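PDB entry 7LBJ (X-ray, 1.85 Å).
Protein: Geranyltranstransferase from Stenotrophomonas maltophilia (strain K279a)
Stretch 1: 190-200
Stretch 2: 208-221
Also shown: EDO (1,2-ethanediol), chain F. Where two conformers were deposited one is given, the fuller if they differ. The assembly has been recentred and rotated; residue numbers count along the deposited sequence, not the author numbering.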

# COMPACT_ATOMS: atom_id res chain seq x y z
N LEU A 190 7.74 2.97 11.82
CA LEU A 190 8.23 3.56 10.57
C LEU A 190 9.51 4.35 10.79
O LEU A 190 10.35 4.41 9.88
N ILE A 191 9.69 4.94 11.97
CA ILE A 191 10.95 5.60 12.29
C ILE A 191 12.09 4.58 12.35
O ILE A 191 13.19 4.83 11.83
N ARG A 192 11.85 3.42 12.98
CA ARG A 192 12.87 2.36 12.96
C ARG A 192 13.10 1.84 11.55
O ARG A 192 14.24 1.53 11.18
N ALA A 193 12.04 1.74 10.74
CA ALA A 193 12.24 1.30 9.36
C ALA A 193 13.15 2.25 8.60
O ALA A 193 13.99 1.81 7.80
N ALA A 194 12.99 3.56 8.82
CA ALA A 194 13.82 4.51 8.08
C ALA A 194 15.29 4.29 8.40
O ALA A 194 16.12 4.20 7.49
N VAL A 195 15.62 4.15 9.68
CA VAL A 195 17.01 3.92 10.06
C VAL A 195 17.50 2.57 9.52
O VAL A 195 18.62 2.46 9.01
N ARG A 196 16.66 1.53 9.62
CA ARG A 196 17.09 0.22 9.14
C ARG A 196 17.36 0.24 7.64
O ARG A 196 18.33 -0.37 7.17
N MET A 197 16.49 0.91 6.86
CA MET A 197 16.66 0.91 5.41
C MET A 197 17.91 1.65 4.99
O MET A 197 18.64 1.19 4.10
N GLY A 198 18.18 2.81 5.61
CA GLY A 198 19.42 3.51 5.31
C GLY A 198 20.63 2.65 5.59
O GLY A 198 21.59 2.63 4.81
N ALA A 199 20.60 1.90 6.70
CA ALA A 199 21.74 1.06 7.05
C ALA A 199 21.84 -0.14 6.13
O ALA A 199 22.94 -0.56 5.77
N LEU A 200 20.69 -0.71 5.73
CA LEU A 200 20.72 -1.79 4.74
C LEU A 200 21.35 -1.30 3.44
O LEU A 200 22.16 -2.02 2.82
N GLN A 208 25.29 -4.29 13.84
CA GLN A 208 25.14 -2.86 13.69
C GLN A 208 23.70 -2.46 13.40
O GLN A 208 23.25 -1.39 13.83
N LEU A 209 22.96 -3.29 12.67
CA LEU A 209 21.54 -3.01 12.50
C LEU A 209 20.82 -3.01 13.84
O LEU A 209 19.96 -2.15 14.09
N ALA A 210 21.16 -3.97 14.71
CA ALA A 210 20.48 -4.04 16.01
C ALA A 210 20.84 -2.85 16.88
O ALA A 210 19.99 -2.31 17.60
N GLN A 211 22.09 -2.43 16.85
CA GLN A 211 22.50 -1.25 17.61
C GLN A 211 21.75 -0.00 17.14
O GLN A 211 21.21 0.77 17.95
N LEU A 212 21.70 0.21 15.82
CA LEU A 212 20.99 1.37 15.28
C LEU A 212 19.49 1.27 15.54
O LEU A 212 18.81 2.30 15.68
N ASP A 213 18.96 0.05 15.58
CA ASP A 213 17.54 -0.10 15.89
C ASP A 213 17.25 0.35 17.31
O ASP A 213 16.20 0.95 17.57
N SER A 214 18.17 0.08 18.24
CA SER A 214 18.00 0.54 19.62
C SER A 214 17.98 2.06 19.68
O SER A 214 17.20 2.67 20.43
N PHE A 215 18.85 2.70 18.91
CA PHE A 215 18.83 4.16 18.82
C PHE A 215 17.51 4.64 18.24
O PHE A 215 16.87 5.57 18.76
N ALA A 216 17.07 4.02 17.14
CA ALA A 216 15.87 4.49 16.45
C ALA A 216 14.62 4.25 17.28
O ALA A 216 13.65 5.02 17.21
N ASP A 217 14.61 3.16 18.04
CA ASP A 217 13.50 2.88 18.95
C ASP A 217 13.36 4.01 19.97
O ASP A 217 12.27 4.56 20.16
N ALA A 218 14.47 4.38 20.61
CA ALA A 218 14.42 5.49 21.57
C ALA A 218 14.02 6.80 20.90
O ALA A 218 13.26 7.59 21.48
N LEU A 219 14.52 7.06 19.67
CA LEU A 219 14.20 8.31 19.00
C LEU A 219 12.70 8.45 18.72
O LEU A 219 12.13 9.54 18.89
N GLY A 220 12.06 7.37 18.26
CA GLY A 220 10.66 7.45 17.94
C GLY A 220 9.81 7.78 19.16
O GLY A 220 8.86 8.56 19.08
N LEU A 221 10.15 7.19 20.31
CA LEU A 221 9.44 7.55 21.54
C LEU A 221 9.79 8.97 21.98
O LEU A 221 8.89 9.74 22.33

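The two helices run roughly antiparallel, at 147° between their N-to-C directions, and their axes approach to 8.5 Å. Near the centre of the contact Ala216 points toward the first helix and lies opposite Arg192, with the two CA atoms 5.1 Å apart. Val195, a t rotamer also pointing toward its partner, spans from Ala216 to Leu212: its CG2 rests 3.7 Å from Ala216 CB, while its CG1 lies 3.8 Å from Leu212 CB. One beta-branched residue thus touches two positions a helical turn apart.

From there the apolar seam extends both ways. At one end Ala199 points inward and touches two leucines: Ala199 CB is 3.5 Å from Leu209 CD2 and 3.9 Å from Leu212 CD1. Both leucines are in the m,t rotamer. Leu209 also reaches Leu200, another m,t leucine, whose CA-to-CB bond points sideways but whose end comes nearer, bringing Leu200 CD2 to 4.0 Å from Leu209 CD1. At the other end Ile191 (m,t) points toward the second helix and lies against Gly220, its CD1 3.8 Å from Gly220 CA. An ideal CB on Gly220 would point toward the first helix and lie 3.7 Å from Ile191 CG2, an ordinary contact distance, so this contact alone does not demand a glycine. That same methyl, Ile191 CG2, lies 4.0 Å from Leu219 CD2.

Arginines border the seam. Arg196, extended as t,t,t, leaves the helix sideways and brings its NH1 to 3.9 Å from Leu209 CD1, a contact with an apolar methyl rather than an acid.

Arg192 (m,t,p) does the polar work. Its aliphatic part packs first, with CG 3.9 Å from Ala216 CB, before the guanidinium meets Asp213 edge-on in a two-pronged salt bridge. Arg192 NE donates to Asp213 OD1 at 2.9 Å and 169°, and Arg192 NH2 donates to Asp213 OD2 at 2.8 Å with a more bent angle of 136°. Asp213, chi1 t, starts sideways and turns its carboxylate inward. Asp217, one turn on, lies over a guanidinium face; the long Arg192 NH1 to Asp217 OD1 separation of 4.0 Å is a pairing of charges without a directed N-H.

A water ties the edge to the backbone, donating to both Arg192 O and Asp213 OD1 at 2.8 Å each. An ethanediol, probably from the crystallisation liquor, also binds at this edge: its O2 donates to Asp213 OD2 at 2.5 Å, and Ser214 OG gives its O1 a weak hydrogen bond at 3.1 Å.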

# COMPACT_ATOMS: atom_id res chain seq x y z
CB LEU A 190 7.15 4.45 9.96
CG LEU A 190 7.46 5.13 8.63
CD1 LEU A 190 7.67 4.07 7.54
CD2 LEU A 190 6.28 6.05 8.29
CB ILE A 191 10.80 6.40 13.59
CG1 ILE A 191 10.08 7.72 13.25
CG2 ILE A 191 12.16 6.66 14.24
CD1 ILE A 191 9.53 8.48 14.49
CB ARG A 192 12.47 1.22 13.90
CG ARG A 192 12.53 1.62 15.38
CD ARG A 192 11.72 0.65 16.20
NE ARG A 192 12.29 -0.70 16.18
CZ ARG A 192 11.76 -1.74 16.81
NH1 ARG A 192 10.62 -1.62 17.48
NH2 ARG A 192 12.37 -2.91 16.76
CB ALA A 193 10.90 1.16 8.62
CB ALA A 194 13.40 5.94 8.40
CB VAL A 195 17.16 4.01 11.59
CG1 VAL A 195 18.55 3.48 12.05
CG2 VAL A 195 16.91 5.47 12.04
CB ARG A 196 16.04 -0.84 9.48
CG ARG A 196 16.37 -2.20 8.90
CD ARG A 196 15.33 -3.25 9.31
NE ARG A 196 15.53 -4.49 8.57
CZ ARG A 196 16.41 -5.42 8.90
NH1 ARG A 196 17.15 -5.32 10.00
NH2 ARG A 196 16.54 -6.50 8.12
CB MET A 197 15.42 1.49 4.73
CG MET A 197 14.20 0.56 4.97
SD MET A 197 12.61 1.38 4.68
CE MET A 197 12.64 1.19 2.95
CB ALA A 199 21.63 0.62 8.51
CB LEU A 200 19.32 -2.32 4.47
CG LEU A 200 18.72 -3.19 5.56
CD1 LEU A 200 17.26 -3.47 5.22
CD2 LEU A 200 19.51 -4.49 5.65
CB GLN A 208 26.05 -2.37 12.58
CG GLN A 208 26.39 -0.96 12.75
CD GLN A 208 27.53 -0.56 11.87
OE1 GLN A 208 28.01 -1.36 11.05
NE2 GLN A 208 27.99 0.68 12.04
CB LEU A 209 20.90 -4.03 11.54
CG LEU A 209 21.38 -3.87 10.10
CD1 LEU A 209 21.01 -5.06 9.27
CD2 LEU A 209 20.74 -2.62 9.52
CB ALA A 210 20.85 -5.35 16.71
CB GLN A 211 24.01 -1.09 17.47
CG GLN A 211 24.61 0.17 18.07
CD GLN A 211 26.05 0.31 17.61
OE1 GLN A 211 26.30 0.65 16.47
NE2 GLN A 211 26.99 -0.03 18.48
CB LEU A 212 21.24 1.49 13.78
CG LEU A 212 22.70 1.78 13.49
CD1 LEU A 212 22.97 1.83 12.00
CD2 LEU A 212 23.14 3.10 14.17
CB ASP A 213 17.12 -1.54 15.68
CG ASP A 213 15.61 -1.71 15.75
OD1 ASP A 213 14.91 -1.03 14.98
OD2 ASP A 213 15.14 -2.52 16.56
CB SER A 214 19.15 -0.03 20.46
OG SER A 214 19.04 0.30 21.82
CB PHE A 215 20.02 4.61 17.96
CG PHE A 215 19.95 6.07 17.51
CD1 PHE A 215 20.45 7.08 18.31
CD2 PHE A 215 19.41 6.40 16.28
CE1 PHE A 215 20.41 8.41 17.89
CE2 PHE A 215 19.37 7.72 15.84
CZ PHE A 215 19.87 8.73 16.65
CB ALA A 216 15.75 3.80 15.08
CB ASP A 217 13.76 1.54 19.65
CG ASP A 217 12.53 0.99 20.37
OD1 ASP A 217 11.40 1.36 20.03
OD2 ASP A 217 12.72 0.16 21.29
CB ALA A 218 15.77 5.65 22.28
CB LEU A 219 15.00 8.44 17.70
CG LEU A 219 14.94 9.80 17.00
CD1 LEU A 219 16.27 10.08 16.33
CD2 LEU A 219 13.85 9.83 15.96
CB LEU A 221 9.77 6.55 22.65
CG LEU A 221 9.07 6.79 24.00
CD1 LEU A 221 7.56 6.82 23.81
CD2 LEU A 221 9.44 5.72 25.08
C1 EDO F . 15.55 -2.57 21.25
O1 EDO F . 16.73 -1.83 21.62
C2 EDO F . 15.11 -2.16 19.86
O2 EDO F . 15.84 -2.97 18.93
O HOH W 1 16.15 0.46 12.95